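Local coordinates for cell cycle regulatory protein GcrA (Caulobacter crescentus, PDB 5YIU), which regulates the cell cycle as a transcription activator, the piece described here being its DNA-binding domain, at residues E10-L15 and I41-R46. Residues are numbered along the deposited sequence; the frame is centred on the assembly and turned at random.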
ATOM      1  N   GLU A  10      -7.852  -6.508   3.484  1.00 11.25           N
ATOM      2  CA  GLU A  10      -8.481  -5.334   2.899  1.00 12.32           C
ATOM      3  C   GLU A  10      -7.452  -4.328   2.385  1.00 10.83           C
ATOM      4  O   GLU A  10      -7.620  -3.740   1.324  1.00 11.08           O
ATOM      5  CB  GLU A  10      -9.442  -4.658   3.885  1.00 15.33           C
ATOM      6  CG  GLU A  10     -10.249  -3.535   3.243  1.00 26.67           C
ATOM      7  CD  GLU A  10     -11.098  -2.764   4.232  1.00 41.82           C
ATOM      8  OE1 GLU A  10     -11.170  -3.173   5.410  1.00 52.43           O
ATOM      9  OE2 GLU A  10     -11.695  -1.744   3.826  1.00 61.90           O
ATOM     10  N   ARG A  11      -6.387  -4.114   3.146  1.00  9.89           N
ATOM     11  CA  ARG A  11      -5.385  -3.146   2.740  1.00  9.44           C
ATOM     12  C   ARG A  11      -4.643  -3.621   1.494  1.00  8.60           C
ATOM     13  O   ARG A  11      -4.352  -2.833   0.599  1.00  8.63           O
ATOM     14  CB  ARG A  11      -4.436  -2.840   3.896  1.00  8.16           C
ATOM     15  CG  ARG A  11      -5.113  -1.992   4.972  1.00  9.72           C
ATOM     16  CD  ARG A  11      -4.282  -1.861   6.228  1.00 15.03           C
ATOM     17  NE  ARG A  11      -3.151  -0.973   6.027  1.00 13.98           N
ATOM     18  CZ  ARG A  11      -3.197   0.347   6.180  1.00 17.74           C
ATOM     19  NH1 ARG A  11      -2.114   1.079   5.970  1.00 12.98           N
ATOM     20  NH2 ARG A  11      -4.322   0.939   6.539  1.00 23.86           N
ATOM     21  N   VAL A  12      -4.400  -4.924   1.417  1.00  8.17           N
ATOM     22  CA  VAL A  12      -3.772  -5.519   0.242  1.00  9.43           C
ATOM     23  C   VAL A  12      -4.686  -5.399  -0.978  1.00  9.68           C
ATOM     24  O   VAL A  12      -4.239  -5.016  -2.052  1.00  9.97           O
ATOM     25  CB  VAL A  12      -3.377  -6.989   0.502  1.00  7.91           C
ATOM     26  CG1 VAL A  12      -2.909  -7.656  -0.775  1.00 10.03           C
ATOM     27  CG2 VAL A  12      -2.277  -7.060   1.573  1.00  8.64           C
ATOM     28  N   SER A  13      -5.961  -5.719  -0.811  1.00  8.82           N
ATOM     29  CA  SER A  13      -6.911  -5.620  -1.912  0.57 10.06           C
ATOM     30  C   SER A  13      -7.013  -4.190  -2.429  1.00  9.22           C
ATOM     31  O   SER A  13      -7.036  -3.967  -3.645  1.00 10.15           O
ATOM     32  CB  SER A  13      -8.279  -6.136  -1.474  0.57 11.02           C
ATOM     33  OG  SER A  13      -9.253  -5.952  -2.492  0.57 10.20           O
ATOM     34  N   THR A  14      -7.064  -3.230  -1.521  1.00  9.10           N
ATOM     35  CA  THR A  14      -7.108  -1.825  -1.890  1.00 10.65           C
ATOM     36  C   THR A  14      -5.837  -1.391  -2.621  1.00  9.00           C
ATOM     37  O   THR A  14      -5.895  -0.721  -3.655  1.00 10.43           O
ATOM     38  CB  THR A  14      -7.316  -0.957  -0.646  1.00 10.52           C
ATOM     39  OG1 THR A  14      -8.611  -1.236  -0.097  1.00 16.49           O
ATOM     40  CG2 THR A  14      -7.212   0.524  -0.971  1.00 14.19           C
ATOM     41  N   LEU A  15      -4.680  -1.770  -2.089  1.00  8.85           N
ATOM     42  CA  LEU A  15      -3.420  -1.410  -2.725  1.00  8.15           C
ATOM     43  C   LEU A  15      -3.366  -1.955  -4.143  1.00  9.29           C
ATOM     44  O   LEU A  15      -2.984  -1.247  -5.086  1.00  7.68           O
ATOM     45  CB  LEU A  15      -2.244  -1.938  -1.901  1.00  8.80           C
ATOM     46  CG  LEU A  15      -0.838  -1.664  -2.458  1.00  9.02           C
ATOM     47  CD1 LEU A  15       0.169  -1.485  -1.321  1.00 10.44           C
ATOM     48  CD2 LEU A  15      -0.380  -2.793  -3.364  1.00 11.43           C
ATOM     49  N   ILE A  41       5.594   1.052  -1.924  1.00  7.69           N
ATOM     50  CA  ILE A  41       6.439   0.528  -2.995  1.00  8.73           C
ATOM     51  C   ILE A  41       6.998  -0.851  -2.640  1.00  7.51           C
ATOM     52  O   ILE A  41       6.947  -1.782  -3.446  1.00  7.22           O
ATOM     53  CB  ILE A  41       7.585   1.506  -3.345  1.00  7.66           C
ATOM     54  CG1 ILE A  41       7.001   2.750  -4.027  1.00  9.60           C
ATOM     55  CG2 ILE A  41       8.630   0.825  -4.237  1.00  9.96           C
ATOM     56  CD1 ILE A  41       7.994   3.905  -4.207  1.00 10.56           C
ATOM     57  N   GLY A  42       7.495  -1.001  -1.418  1.00  7.96           N
ATOM     58  CA  GLY A  42       7.995  -2.292  -1.000  1.00  7.96           C
ATOM     59  C   GLY A  42       6.948  -3.386  -1.090  1.00  7.26           C
ATOM     60  O   GLY A  42       7.246  -4.517  -1.502  1.00  8.51           O
ATOM     61  N   LYS A  43       5.725  -3.077  -0.673  1.00  7.44           N
ATOM     62  CA  LYS A  43       4.644  -4.056  -0.733  1.00  7.61           C
ATOM     63  C   LYS A  43       4.267  -4.410  -2.172  1.00  6.62           C
ATOM     64  O   LYS A  43       4.031  -5.578  -2.475  1.00  8.64           O
ATOM     65  CB  LYS A  43       3.425  -3.556   0.051  1.00  8.08           C
ATOM     66  CG  LYS A  43       2.269  -4.540   0.124  1.00  7.17           C
ATOM     67  CD  LYS A  43       2.673  -5.853   0.767  1.00  8.11           C
ATOM     68  CE  LYS A  43       1.456  -6.720   1.024  1.00  8.27           C
ATOM     69  NZ  LYS A  43       1.844  -8.040   1.607  1.00  9.82           N
ATOM     70  N   VAL A  44       4.184  -3.407  -3.048  1.00  7.18           N
ATOM     71  CA  VAL A  44       3.974  -3.651  -4.477  1.00  8.41           C
ATOM     72  C   VAL A  44       5.034  -4.615  -5.009  1.00  8.73           C
ATOM     73  O   VAL A  44       4.727  -5.558  -5.749  1.00 10.04           O
ATOM     74  CB  VAL A  44       4.033  -2.335  -5.267  1.00  8.74           C
ATOM     75  CG1 VAL A  44       4.130  -2.601  -6.762  1.00 10.08           C
ATOM     76  CG2 VAL A  44       2.818  -1.458  -4.947  1.00  9.61           C
ATOM     77  N   HIS A  45       6.275  -4.388  -4.608  1.00  9.41           N
ATOM     78  CA  HIS A  45       7.349  -5.287  -4.972  1.00  8.77           C
ATOM     79  C   HIS A  45       7.118  -6.715  -4.473  1.00 10.07           C
ATOM     80  O   HIS A  45       7.246  -7.675  -5.231  1.00 11.07           O
ATOM     81  CB  HIS A  45       8.677  -4.753  -4.442  1.00 12.76           C
ATOM     82  CG  HIS A  45       9.858  -5.554  -4.880  1.00 16.00           C
ATOM     83  ND1 HIS A  45      10.584  -6.346  -4.017  1.00 32.77           N
ATOM     84  CD2 HIS A  45      10.433  -5.695  -6.097  1.00 19.51           C
ATOM     85  CE1 HIS A  45      11.563  -6.934  -4.683  1.00 17.33           C
ATOM     86  NE2 HIS A  45      11.493  -6.556  -5.947  1.00 25.83           N
ATOM     87  N   ARG A  46       6.775  -6.867  -3.200  1.00  9.72           N
ATOM     88  CA  ARG A  46       6.561  -8.212  -2.654  1.00 10.20           C
ATOM     89  C   ARG A  46       5.360  -8.936  -3.271  1.00 12.12           C
ATOM     90  O   ARG A  46       5.338 -10.166  -3.347  1.00 12.21           O
ATOM     91  CB  ARG A  46       6.469  -8.170  -1.124  1.00 11.50           C
ATOM     92  CG  ARG A  46       7.751  -7.659  -0.481  1.00  9.47           C
ATOM     93  CD  ARG A  46       7.832  -7.953   1.000  1.00 10.64           C
ATOM     94  NE  ARG A  46       6.750  -7.369   1.796  1.00  9.36           N
ATOM     95  CZ  ARG A  46       6.676  -6.097   2.178  1.00  9.72           C
ATOM     96  NH1 ARG A  46       5.653  -5.712   2.934  1.00  8.62           N
ATOM     97  NH2 ARG A  46       7.595  -5.216   1.800  1.00  9.42           N
TER
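Leu15 meets both Lys43 and Val44 where segments 10-15 of helix 9-21 and 41-46 of helix 37-47 cross at 88°, their axes 11.4 Å apart at closest approach. Its two methyls divide the work: Leu15 CD2 lies 3.8 Å from Val44 CG2, methyl against methyl, while Leu15 CD1 rests 4.0 Å from Lys43 CG, on the first methylenes of the lysine. Aliphatic contact of the lysine chain continues at Val12, whose CG2 sits 3.8 Å from Lys43 CE, the two side chains crossing nearly square. Lys43 leaves its backbone with CG anti to the backbone N (chi1 -176°) and then bends at chi2 (59°), which carries its outer carbons from Leu15 over to Val12. Trp7 touches both Leu15 and Lys43, and Leu47 and Val40 pack on Leu15 from helix 37-47, Leu47 reaching Val12 as well, extending the apolar cluster of this three-helix, helix-turn-helix-related domain. Between the segments the contact is purely van der Waals: methyls of branched side chains and the aliphatic part of Lys43, from CB to CE, join the first and last helices of the domain without any polar atom bonding across.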